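Protein RMD9, mitochondrial (Saccharomyces cerevisiae S288C, PDB 7A9X) binds a dodecameric sequence motif in the 3'-untranslated regions of yeast mitochondrial mRNAs and takes part in processing or stabilising these transcripts. Local coordinates at residues Gln235-Lys240 with Ala264-Gly269; Ser182-Cys187 with Leu216-Ala221. All blocks are in the same frame, centred on the assembly; numbering follows the deposited sequence.

Contact 1. Residues Gln235-Lys240 with Ala264-Gly269; sequences QIIQSK and ALSLFG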
ATOM      1  N   GLN A 235      -5.911 -27.188  25.087  1.00101.90           N
ATOM      2  CA  GLN A 235      -7.355 -27.403  25.100  1.00106.91           C
ATOM      3  C   GLN A 235      -7.881 -27.713  23.706  1.00109.96           C
ATOM      4  O   GLN A 235      -8.778 -28.547  23.546  1.00113.49           O
ATOM      5  CB  GLN A 235      -8.062 -26.175  25.674  1.00110.36           C
ATOM      6  CG  GLN A 235      -7.550 -25.735  27.030  1.00123.70           C
ATOM      7  CD  GLN A 235      -8.146 -24.413  27.476  1.00133.56           C
ATOM      8  OE1 GLN A 235      -9.069 -23.893  26.851  1.00136.77           O
ATOM      9  NE2 GLN A 235      -7.613 -23.861  28.561  1.00137.85           N
ATOM     10  N   ILE A 236      -7.326 -27.062  22.684  1.00109.70           N
ATOM     11  CA  ILE A 236      -7.903 -27.132  21.346  1.00105.29           C
ATOM     12  C   ILE A 236      -7.516 -28.428  20.644  1.00 99.77           C
ATOM     13  O   ILE A 236      -8.332 -29.025  19.931  1.00101.59           O
ATOM     14  CB  ILE A 236      -7.484 -25.889  20.538  1.00105.60           C
ATOM     15  CG1 ILE A 236      -8.161 -24.638  21.104  1.00107.93           C
ATOM     16  CG2 ILE A 236      -7.803 -26.057  19.060  1.00102.69           C
ATOM     17  CD1 ILE A 236      -9.642 -24.810  21.366  1.00111.27           C
ATOM     18  N   ILE A 237      -6.280 -28.893  20.843  1.00 97.24           N
ATOM     19  CA  ILE A 237      -5.780 -30.054  20.106  1.00101.10           C
ATOM     20  C   ILE A 237      -6.654 -31.278  20.355  1.00101.39           C
ATOM     21  O   ILE A 237      -6.963 -32.039  19.429  1.00101.80           O
ATOM     22  CB  ILE A 237      -4.308 -30.323  20.471  1.00109.09           C
ATOM     23  CG1 ILE A 237      -3.394 -29.404  19.666  1.00109.29           C
ATOM     24  CG2 ILE A 237      -3.938 -31.777  20.227  1.00118.65           C
ATOM     25  CD1 ILE A 237      -3.479 -29.626  18.172  1.00110.08           C
ATOM     26  N   GLN A 238      -7.080 -31.483  21.599  1.00102.01           N
ATOM     27  CA  GLN A 238      -7.830 -32.675  21.973  1.00109.73           C
ATOM     28  C   GLN A 238      -9.317 -32.409  22.171  1.00108.40           C
ATOM     29  O   GLN A 238     -10.024 -33.276  22.693  1.00111.69           O
ATOM     30  CB  GLN A 238      -7.235 -33.286  23.241  1.00119.71           C
ATOM     31  CG  GLN A 238      -5.788 -33.724  23.088  1.00127.46           C
ATOM     32  CD  GLN A 238      -5.149 -34.088  24.413  1.00133.08           C
ATOM     33  OE1 GLN A 238      -5.398 -33.443  25.432  1.00137.87           O
ATOM     34  NE2 GLN A 238      -4.324 -35.129  24.408  1.00130.01           N
ATOM     35  N   SER A 239      -9.811 -31.242  21.761  1.00101.14           N
ATOM     36  CA  SER A 239     -11.203 -30.886  21.993  1.00 98.69           C
ATOM     37  C   SER A 239     -12.097 -31.477  20.911  1.00101.57           C
ATOM     38  O   SER A 239     -11.804 -31.365  19.717  1.00105.84           O
ATOM     39  CB  SER A 239     -11.365 -29.366  22.029  1.00 94.27           C
ATOM     40  OG  SER A 239     -12.718 -29.001  22.237  1.00 92.85           O
ATOM     41  N   LYS A 240     -13.191 -32.104  21.335  1.00101.94           N
ATOM     42  CA  LYS A 240     -14.226 -32.570  20.423  1.00101.24           C
ATOM     43  C   LYS A 240     -15.321 -31.536  20.206  1.00101.55           C
ATOM     44  O   LYS A 240     -16.229 -31.774  19.403  1.00104.10           O
ATOM     45  CB  LYS A 240     -14.847 -33.869  20.940  1.00104.39           C
ATOM     46  CG  LYS A 240     -13.899 -35.053  20.938  1.00105.86           C
ATOM     47  CD  LYS A 240     -14.632 -36.332  21.297  1.00108.89           C
ATOM     48  CE  LYS A 240     -13.711 -37.538  21.225  1.00110.01           C
ATOM     49  NZ  LYS A 240     -14.448 -38.810  21.463  1.00112.09           N
ATOM     50  N   ALA A 264       2.104 -24.906  15.080  1.00 87.58           N
ATOM     51  CA  ALA A 264       1.417 -24.155  14.034  1.00 84.64           C
ATOM     52  C   ALA A 264       0.897 -25.080  12.941  1.00 86.78           C
ATOM     53  O   ALA A 264      -0.227 -24.907  12.456  1.00 86.67           O
ATOM     54  CB  ALA A 264       2.353 -23.099  13.446  1.00 80.47           C
ATOM     55  N   LEU A 265       1.698 -26.070  12.542  1.00 85.64           N
ATOM     56  CA  LEU A 265       1.264 -27.001  11.504  1.00 81.83           C
ATOM     57  C   LEU A 265       0.219 -27.980  12.022  1.00 82.82           C
ATOM     58  O   LEU A 265      -0.648 -28.420  11.257  1.00 83.91           O
ATOM     59  CB  LEU A 265       2.465 -27.762  10.947  1.00 83.19           C
ATOM     60  CG  LEU A 265       3.506 -26.924  10.209  1.00 80.14           C
ATOM     61  CD1 LEU A 265       4.781 -27.723  10.025  1.00 79.14           C
ATOM     62  CD2 LEU A 265       2.972 -26.461   8.863  1.00 74.89           C
ATOM     63  N   SER A 266       0.283 -28.335  13.306  1.00 84.57           N
ATOM     64  CA  SER A 266      -0.705 -29.250  13.871  1.00 88.80           C
ATOM     65  C   SER A 266      -2.086 -28.606  13.908  1.00 89.21           C
ATOM     66  O   SER A 266      -3.081 -29.226  13.511  1.00 91.15           O
ATOM     67  CB  SER A 266      -0.275 -29.687  15.270  1.00 92.69           C
ATOM     68  OG  SER A 266      -1.226 -30.559  15.851  1.00101.61           O
ATOM     69  N   LEU A 267      -2.167 -27.362  14.386  1.00 84.93           N
ATOM     70  CA  LEU A 267      -3.437 -26.646  14.364  1.00 82.90           C
ATOM     71  C   LEU A 267      -3.900 -26.376  12.939  1.00 79.59           C
ATOM     72  O   LEU A 267      -5.108 -26.362  12.673  1.00 78.40           O
ATOM     73  CB  LEU A 267      -3.314 -25.334  15.140  1.00 84.82           C
ATOM     74  CG  LEU A 267      -2.960 -25.431  16.626  1.00 84.99           C
ATOM     75  CD1 LEU A 267      -2.405 -24.105  17.118  1.00 78.68           C
ATOM     76  CD2 LEU A 267      -4.172 -25.841  17.446  1.00 78.90           C
ATOM     77  N   PHE A 268      -2.959 -26.160  12.015  1.00 76.05           N
ATOM     78  CA  PHE A 268      -3.325 -25.912  10.624  1.00 77.91           C
ATOM     79  C   PHE A 268      -4.007 -27.127  10.010  1.00 77.70           C
ATOM     80  O   PHE A 268      -4.970 -26.985   9.246  1.00 77.12           O
ATOM     81  CB  PHE A 268      -2.085 -25.518   9.822  1.00 79.98           C
ATOM     82  CG  PHE A 268      -2.372 -25.183   8.386  1.00 80.20           C
ATOM     83  CD1 PHE A 268      -2.958 -23.974   8.047  1.00 75.33           C
ATOM     84  CD2 PHE A 268      -2.044 -26.069   7.376  1.00 80.40           C
ATOM     85  CE1 PHE A 268      -3.219 -23.662   6.725  1.00 73.40           C
ATOM     86  CE2 PHE A 268      -2.303 -25.762   6.053  1.00 79.09           C
ATOM     87  CZ  PHE A 268      -2.891 -24.557   5.726  1.00 78.46           C
ATOM     88  N   GLY A 269      -3.530 -28.328  10.341  1.00 80.57           N
ATOM     89  CA  GLY A 269      -4.173 -29.532   9.843  1.00 77.91           C
ATOM     90  C   GLY A 269      -5.589 -29.697  10.358  1.00 83.60           C
ATOM     91  O   GLY A 269      -6.488 -30.091   9.610  1.00 83.11           O
TER
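I237 and L267 meet between two successive units of the pentatricopeptide repeat (PPR) alpha-solenoid, where the C-terminal part of helix 227-237 packs on the middle of helix 261-270. Their CA atoms, 7.1 Å apart, are the nearest pair across the two segments. From CB of I237 the side chain divides: CG2 lies anti to the backbone N, while CG1 lies beside that N, anti to the carbonyl carbon (chi1 -82°). This rotation directs the longer branch at helix 261-270. CG1 stays just beyond close packing, 4.3 Å from CD2 of L267, and the contact proper is made by CD1, which lies 3.9 Å from the same L267 methyl. The two side chains cross at about a right angle, so they touch through methyl ends and not along their lengths. CD2 of L267 is shared, for CG2 of I236 also reaches it at 4.0 Å. L251, I252 and F255 of helix 245-257 also touch L267, and Y248 of the same helix touches I236. S239 N donates a backbone hydrogen bond to I236 O, and the carbonyl of I237 accepts one from Q270 NE2. At the border of the apolar cluster the hydroxyl of S266 approaches the tip of the I237 side chain, OG lying 3.4 Å from CD1.

Contact 2. Residues Ser182-Cys187 with Leu216-Ala221; sequences SFDDDC and LPLLYA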
ATOM      1  N   SER A 182      -3.810   0.154  10.576  1.00 72.49           N
ATOM      2  CA  SER A 182      -2.561   0.256  11.339  1.00 75.42           C
ATOM      3  C   SER A 182      -2.783   0.889  12.713  1.00 77.93           C
ATOM      4  O   SER A 182      -1.982   1.701  13.179  1.00 81.71           O
ATOM      5  CB  SER A 182      -1.490   1.020  10.555  1.00 80.49           C
ATOM      6  OG  SER A 182      -1.113   0.312   9.387  1.00 89.55           O
ATOM      7  N   PHE A 183      -3.874   0.507  13.375  1.00 73.58           N
ATOM      8  CA  PHE A 183      -4.157   1.002  14.718  1.00 75.59           C
ATOM      9  C   PHE A 183      -4.164  -0.147  15.714  1.00 79.49           C
ATOM     10  O   PHE A 183      -5.140  -0.335  16.448  1.00 80.65           O
ATOM     11  CB  PHE A 183      -5.495   1.745  14.750  1.00 78.11           C
ATOM     12  CG  PHE A 183      -5.517   2.988  13.911  1.00 83.37           C
ATOM     13  CD1 PHE A 183      -4.378   3.767  13.771  1.00 85.60           C
ATOM     14  CD2 PHE A 183      -6.672   3.374  13.254  1.00 78.40           C
ATOM     15  CE1 PHE A 183      -4.396   4.913  12.995  1.00 85.23           C
ATOM     16  CE2 PHE A 183      -6.697   4.519  12.476  1.00 75.96           C
ATOM     17  CZ  PHE A 183      -5.558   5.289  12.346  1.00 77.82           C
ATOM     18  N   ASP A 184      -3.069  -0.915  15.746  1.00 82.82           N
ATOM     19  CA  ASP A 184      -3.016  -2.116  16.574  1.00 85.34           C
ATOM     20  C   ASP A 184      -3.218  -1.790  18.049  1.00 83.98           C
ATOM     21  O   ASP A 184      -3.979  -2.474  18.743  1.00 80.08           O
ATOM     22  CB  ASP A 184      -1.685  -2.839  16.366  1.00 90.66           C
ATOM     23  CG  ASP A 184      -1.366  -3.062  14.902  1.00 93.01           C
ATOM     24  OD1 ASP A 184      -1.946  -2.350  14.057  1.00 95.04           O
ATOM     25  OD2 ASP A 184      -0.542  -3.950  14.596  1.00 92.62           O
ATOM     26  N   ASP A 185      -2.548  -0.746  18.547  1.00 81.83           N
ATOM     27  CA  ASP A 185      -2.682  -0.395  19.957  1.00 88.37           C
ATOM     28  C   ASP A 185      -4.108   0.014  20.300  1.00 91.15           C
ATOM     29  O   ASP A 185      -4.595  -0.291  21.396  1.00 94.55           O
ATOM     30  CB  ASP A 185      -1.699   0.717  20.319  1.00 93.06           C
ATOM     31  CG  ASP A 185      -0.252   0.270  20.218  1.00101.72           C
ATOM     32  OD1 ASP A 185      -0.016  -0.929  19.953  1.00105.99           O
ATOM     33  OD2 ASP A 185       0.650   1.113  20.404  1.00107.84           O
ATOM     34  N   ASP A 186      -4.796   0.689  19.376  1.00 86.31           N
ATOM     35  CA  ASP A 186      -6.191   1.040  19.614  1.00 91.85           C
ATOM     36  C   ASP A 186      -7.079  -0.197  19.654  1.00 90.04           C
ATOM     37  O   ASP A 186      -8.080  -0.212  20.379  1.00 90.83           O
ATOM     38  CB  ASP A 186      -6.674   2.016  18.543  1.00 95.94           C
ATOM     39  CG  ASP A 186      -5.862   3.300  18.518  1.00109.46           C
ATOM     40  OD1 ASP A 186      -4.664   3.242  18.167  1.00114.31           O
ATOM     41  OD2 ASP A 186      -6.421   4.366  18.850  1.00115.69           O
ATOM     42  N   CYS A 187      -6.726  -1.238  18.894  1.00 81.76           N
ATOM     43  CA  CYS A 187      -7.490  -2.481  18.939  1.00 84.39           C
ATOM     44  C   CYS A 187      -7.439  -3.113  20.324  1.00 86.35           C
ATOM     45  O   CYS A 187      -8.441  -3.655  20.803  1.00 86.02           O
ATOM     46  CB  CYS A 187      -6.964  -3.465  17.893  1.00 85.13           C
ATOM     47  SG  CYS A 187      -7.186  -2.950  16.181  1.00 80.93           S
ATOM     48  N   LEU A 216      -5.220 -12.630  19.504  1.00 74.01           N
ATOM     49  CA  LEU A 216      -4.000 -13.345  19.876  1.00 77.88           C
ATOM     50  C   LEU A 216      -2.754 -12.822  19.170  1.00 79.11           C
ATOM     51  O   LEU A 216      -1.747 -12.583  19.856  1.00 85.94           O
ATOM     52  CB  LEU A 216      -4.191 -14.847  19.634  1.00 77.89           C
ATOM     53  CG  LEU A 216      -5.222 -15.560  20.506  1.00 82.09           C
ATOM     54  CD1 LEU A 216      -5.384 -17.007  20.071  1.00 87.33           C
ATOM     55  CD2 LEU A 216      -4.828 -15.478  21.972  1.00 83.58           C
ATOM     56  N   PRO A 217      -2.736 -12.622  17.845  1.00 76.94           N
ATOM     57  CA  PRO A 217      -1.513 -12.081  17.225  1.00 79.03           C
ATOM     58  C   PRO A 217      -1.127 -10.705  17.737  1.00 80.99           C
ATOM     59  O   PRO A 217       0.071 -10.400  17.818  1.00 82.37           O
ATOM     60  CB  PRO A 217      -1.866 -12.048  15.732  1.00 70.70           C
ATOM     61  CG  PRO A 217      -2.922 -13.078  15.575  1.00 69.05           C
ATOM     62  CD  PRO A 217      -3.734 -12.990  16.826  1.00 66.66           C
ATOM     63  N   LEU A 218      -2.100  -9.861  18.087  1.00 84.74           N
ATOM     64  CA  LEU A 218      -1.769  -8.549  18.636  1.00 83.67           C
ATOM     65  C   LEU A 218      -1.231  -8.667  20.056  1.00 87.61           C
ATOM     66  O   LEU A 218      -0.331  -7.916  20.449  1.00 88.20           O
ATOM     67  CB  LEU A 218      -2.992  -7.635  18.605  1.00 84.34           C
ATOM     68  CG  LEU A 218      -3.613  -7.351  17.238  1.00 90.73           C
ATOM     69  CD1 LEU A 218      -4.703  -6.302  17.370  1.00 87.12           C
ATOM     70  CD2 LEU A 218      -2.555  -6.908  16.242  1.00 99.95           C
ATOM     71  N   LEU A 219      -1.771  -9.604  20.840  1.00 88.14           N
ATOM     72  CA  LEU A 219      -1.308  -9.777  22.213  1.00 84.76           C
ATOM     73  C   LEU A 219       0.094 -10.370  22.253  1.00 87.28           C
ATOM     74  O   LEU A 219       0.913  -9.984  23.095  1.00 96.58           O
ATOM     75  CB  LEU A 219      -2.286 -10.657  22.992  1.00 81.10           C
ATOM     76  CG  LEU A 219      -3.703 -10.101  23.149  1.00 85.00           C
ATOM     77  CD1 LEU A 219      -4.549 -11.009  24.026  1.00 87.05           C
ATOM     78  CD2 LEU A 219      -3.664  -8.689  23.714  1.00 87.07           C
ATOM     79  N   TYR A 220       0.391 -11.313  21.355  1.00 80.16           N
ATOM     80  CA  TYR A 220       1.732 -11.882  21.318  1.00 88.45           C
ATOM     81  C   TYR A 220       2.759 -10.862  20.846  1.00 94.16           C
ATOM     82  O   TYR A 220       3.915 -10.901  21.283  1.00 97.50           O
ATOM     83  CB  TYR A 220       1.771 -13.116  20.418  1.00 82.94           C
ATOM     84  CG  TYR A 220       3.158 -13.698  20.303  1.00 85.55           C
ATOM     85  CD1 TYR A 220       3.695 -14.465  21.330  1.00 85.09           C
ATOM     86  CD2 TYR A 220       3.942 -13.463  19.180  1.00 80.40           C
ATOM     87  CE1 TYR A 220       4.968 -14.993  21.237  1.00 86.02           C
ATOM     88  CE2 TYR A 220       5.217 -13.987  19.078  1.00 84.19           C
ATOM     89  CZ  TYR A 220       5.723 -14.751  20.109  1.00 88.17           C
ATOM     90  OH  TYR A 220       6.991 -15.274  20.013  1.00 93.52           O
ATOM     91  N   ALA A 221       2.363  -9.952  19.954  1.00 92.05           N
ATOM     92  CA  ALA A 221       3.269  -8.889  19.534  1.00 88.19           C
ATOM     93  C   ALA A 221       3.649  -7.999  20.708  1.00 97.87           C
ATOM     94  O   ALA A 221       4.802  -7.568  20.825  1.00103.30           O
ATOM     95  CB  ALA A 221       2.625  -8.065  18.419  1.00 75.83           C
TER
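D184 and L218 bring their CA atoms within 6.9 Å, the nearest CA pair across the two segments, where the first turn of helix 184-193 faces the middle of helix 209-223. The contact joins the units assigned as PPR1 and PPR2 of the PPR alpha-solenoid. S182, with positive phi, closes the preceding helix in a Schellman motif; F183 then takes the N-cap position, and its carbonyl receives the N-H of C187 to open the new helix. On the other side helix 209-223 is kinked at P217, whose ring N has no hydrogen to give to the turn before. L218 follows directly and carries all of its segment's share of the contact. Its CG stands beside the backbone N (chi1 -60°), and the two methyls divide between partners about one helical turn apart: CD1 packs 3.7 Å from CB of C187, while CD2 lies 3.9 Å from OD2 of D184 and 4.2 Å from its CB. The D184 and L218 side chains cross at about a right angle, with K179 of helix 168-180 touching both. Replacing L218 by alanine would remove both methyls and would probably leave CB of C187 without its apolar partner and a gap between helices 184-193 and 209-223. No hydrogen bond spans the segments, so van der Waals packing joins them; the carboxylate is brushed by a methyl, and its charge is probably favoured by the helix start on which it sits.

How the contacts relate
Contact 2 comes first along the chain, joining the segments assigned to PPR1 and PPR2, and closes before contact 1 opens between PPR2 and PPR3. Both draw one segment from PPR2: helix 209-223 serves contact 2, and helix 227-237, the next in the chain, serves contact 1. Their centres lie 23 Å apart, on the same side of the chain's centre, and their nearest atoms, about 8 Å apart, do not touch. They thus represent successive steps of one helical solenoid. Contact 2 lies nearer the bound RNA (nearest atoms about 6 Å) than contact 1 (about 12 Å), and both belong to the repeat scaffold of this RNA-binding protein.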